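Local coordinates for protease (Helicobacter pylori, PDB 5EUF), which is a zinc-binding M16-family protease that probably cleaves the cytoplasmic domain of the human junctional adhesion molecule A, weakening the gastric epithelial barrier, at residues 400-403 with 404-408. Numbering follows the deposited sequence.
Sequences VRVA and NEYFK
Val402 lays its CG1 methyl against the edge of the Tyr406 ring one helical turn on, meeting CD2 at 3.6 Å in the plane of the ring. Above one face of that ring lies CG of the adjacent Glu405, over its centre, so the phenol is bounded on two sides by its own helix. Its hydroxyl is hydrogen-bonded to OD2 of Asp265, whose OD1 forms a salt bridge with NH2 of Arg401; NH1 of Arg401 forms another with Asp398. On another side of the helix, CB of Ala403 packs 3.9 Å from CD2 of Phe407. With CG anti to the carbonyl carbon (chi1 -62°), the Phe407 ring swings back beside the last turn, where it meets Phe311 edge-to-face and also touches Tyr256, Leu272 and Leu337.

Asn404 returns its side chain to the turn before it. ND2 donates to Val400 O at 2.8 Å in a nearly straight bond that lies in the amide's own plane, while the backbone N of Asn404 reaches the same oxygen at 3.0 Å from the opposite face of the carbonyl. Two donors thus grip one acceptor, and ND2 also bonds to Lys338 O, tying this turn to the end of helix 323-338.

The regular bonding runs on to Phe407, whose N donates to Ala403 O at 2.9 Å. There the backbone leaves helical geometry and folds into an inverse gamma turn centred on Phe407, with a weak bond from Lys408 N to Tyr406 O. The Lys408 side chain doubles back, so that NZ donates to Glu405 O at 3.1 Å. The whole is a helix C-terminus closed by an inverse gamma turn, from which the chain leads on toward strand 412-418 of the five-stranded sheet in the second half of this M16 protease.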
loop_
_atom_site.group_PDB
_atom_site.type_symbol
_atom_site.label_atom_id
_atom_site.label_comp_id
_atom_site.label_asym_id
_atom_site.label_seq_id
_atom_site.Cartn_x
_atom_site.Cartn_y
_atom_site.Cartn_z
ATOM N N VAL B 400 16.726 -17.294 23.861
ATOM C CA VAL B 400 17.881 -16.854 23.085
ATOM C C VAL B 400 17.807 -17.354 21.640
ATOM O O VAL B 400 18.208 -16.650 20.713
ATOM C CB VAL B 400 19.202 -17.322 23.734
ATOM C CG1 VAL B 400 20.399 -16.853 22.920
ATOM C CG2 VAL B 400 19.298 -16.802 25.159
ATOM N N ARG B 401 17.290 -18.565 21.451
ATOM C CA ARG B 401 17.067 -19.099 20.108
ATOM C C ARG B 401 16.101 -18.215 19.330
ATOM O O ARG B 401 16.380 -17.815 18.200
ATOM C CB ARG B 401 16.518 -20.526 20.164
ATOM C CG ARG B 401 16.145 -21.089 18.794
ATOM C CD ARG B 401 15.277 -22.338 18.898
ATOM N NE ARG B 401 13.914 -22.037 19.333
ATOM C CZ ARG B 401 13.429 -22.324 20.537
ATOM N NH1 ARG B 401 14.195 -22.929 21.436
ATOM N NH2 ARG B 401 12.176 -22.012 20.842
ATOM N N VAL B 402 14.963 -17.920 19.948
ATOM C CA VAL B 402 13.936 -17.090 19.337
ATOM C C VAL B 402 14.473 -15.689 19.061
ATOM O O VAL B 402 14.166 -15.086 18.030
ATOM C CB VAL B 402 12.686 -17.010 20.234
ATOM C CG1 VAL B 402 11.685 -16.016 19.677
ATOM C CG2 VAL B 402 12.050 -18.382 20.364
ATOM N N ALA B 403 15.292 -15.187 19.982
ATOM C CA ALA B 403 15.918 -13.881 19.826
ATOM C C ALA B 403 16.767 -13.824 18.559
ATOM O O ALA B 403 16.527 -12.997 17.681
ATOM C CB ALA B 403 16.759 -13.549 21.044
ATOM N N ASN B 404 17.751 -14.714 18.462
ATOM C CA ASN B 404 18.632 -14.752 17.297
ATOM C C ASN B 404 17.901 -15.089 16.002
ATOM O O ASN B 404 18.370 -14.767 14.909
ATOM C CB ASN B 404 19.760 -15.760 17.518
ATOM C CG ASN B 404 20.816 -15.246 18.468
ATOM O OD1 ASN B 404 21.864 -14.757 18.043
ATOM N ND2 ASN B 404 20.547 -15.349 19.763
ATOM N N GLU B 405 16.750 -15.738 16.129
ATOM C CA GLU B 405 15.990 -16.170 14.965
ATOM C C GLU B 405 15.324 -15.001 14.252
ATOM O O GLU B 405 15.343 -14.920 13.024
ATOM C CB GLU B 405 14.931 -17.192 15.374
ATOM C CG GLU B 405 14.099 -17.720 14.219
ATOM C CD GLU B 405 14.856 -18.704 13.349
ATOM O OE1 GLU B 405 15.924 -19.187 13.783
ATOM O OE2 GLU B 405 14.381 -18.996 12.231
ATOM N N TYR B 406 14.740 -14.092 15.025
ATOM C CA TYR B 406 13.900 -13.050 14.449
ATOM C C TYR B 406 14.478 -11.647 14.603
ATOM O O TYR B 406 14.126 -10.745 13.842
ATOM C CB TYR B 406 12.506 -13.102 15.078
ATOM C CG TYR B 406 11.874 -14.477 15.034
ATOM C CD1 TYR B 406 11.518 -15.059 13.825
ATOM C CD2 TYR B 406 11.634 -15.192 16.200
ATOM C CE1 TYR B 406 10.941 -16.314 13.779
ATOM C CE2 TYR B 406 11.057 -16.448 16.165
ATOM C CZ TYR B 406 10.711 -17.003 14.951
ATOM O OH TYR B 406 10.138 -18.251 14.905
ATOM N N PHE B 407 15.360 -11.457 15.578
ATOM C CA PHE B 407 15.923 -10.131 15.811
ATOM C C PHE B 407 17.165 -9.904 14.957
ATOM O O PHE B 407 18.238 -9.570 15.468
ATOM C CB PHE B 407 16.243 -9.926 17.292
ATOM C CG PHE B 407 15.038 -9.993 18.189
ATOM C CD1 PHE B 407 13.769 -9.740 17.689
ATOM C CD2 PHE B 407 15.171 -10.311 19.530
ATOM C CE1 PHE B 407 12.655 -9.803 18.510
ATOM C CE2 PHE B 407 14.064 -10.376 20.357
ATOM C CZ PHE B 407 12.804 -10.121 19.846
ATOM N N LYS B 408 17.004 -10.098 13.650
ATOM C CA LYS B 408 18.043 -9.800 12.675
ATOM C C LYS B 408 17.700 -8.511 11.939
ATOM O O LYS B 408 16.527 -8.216 11.714
ATOM C CB LYS B 408 18.206 -10.951 11.680
ATOM C CG LYS B 408 18.605 -12.271 12.318
ATOM C CD LYS B 408 19.113 -13.261 11.275
ATOM C CE LYS B 408 18.140 -14.412 11.060
ATOM N NZ LYS B 408 16.839 -13.958 10.499
#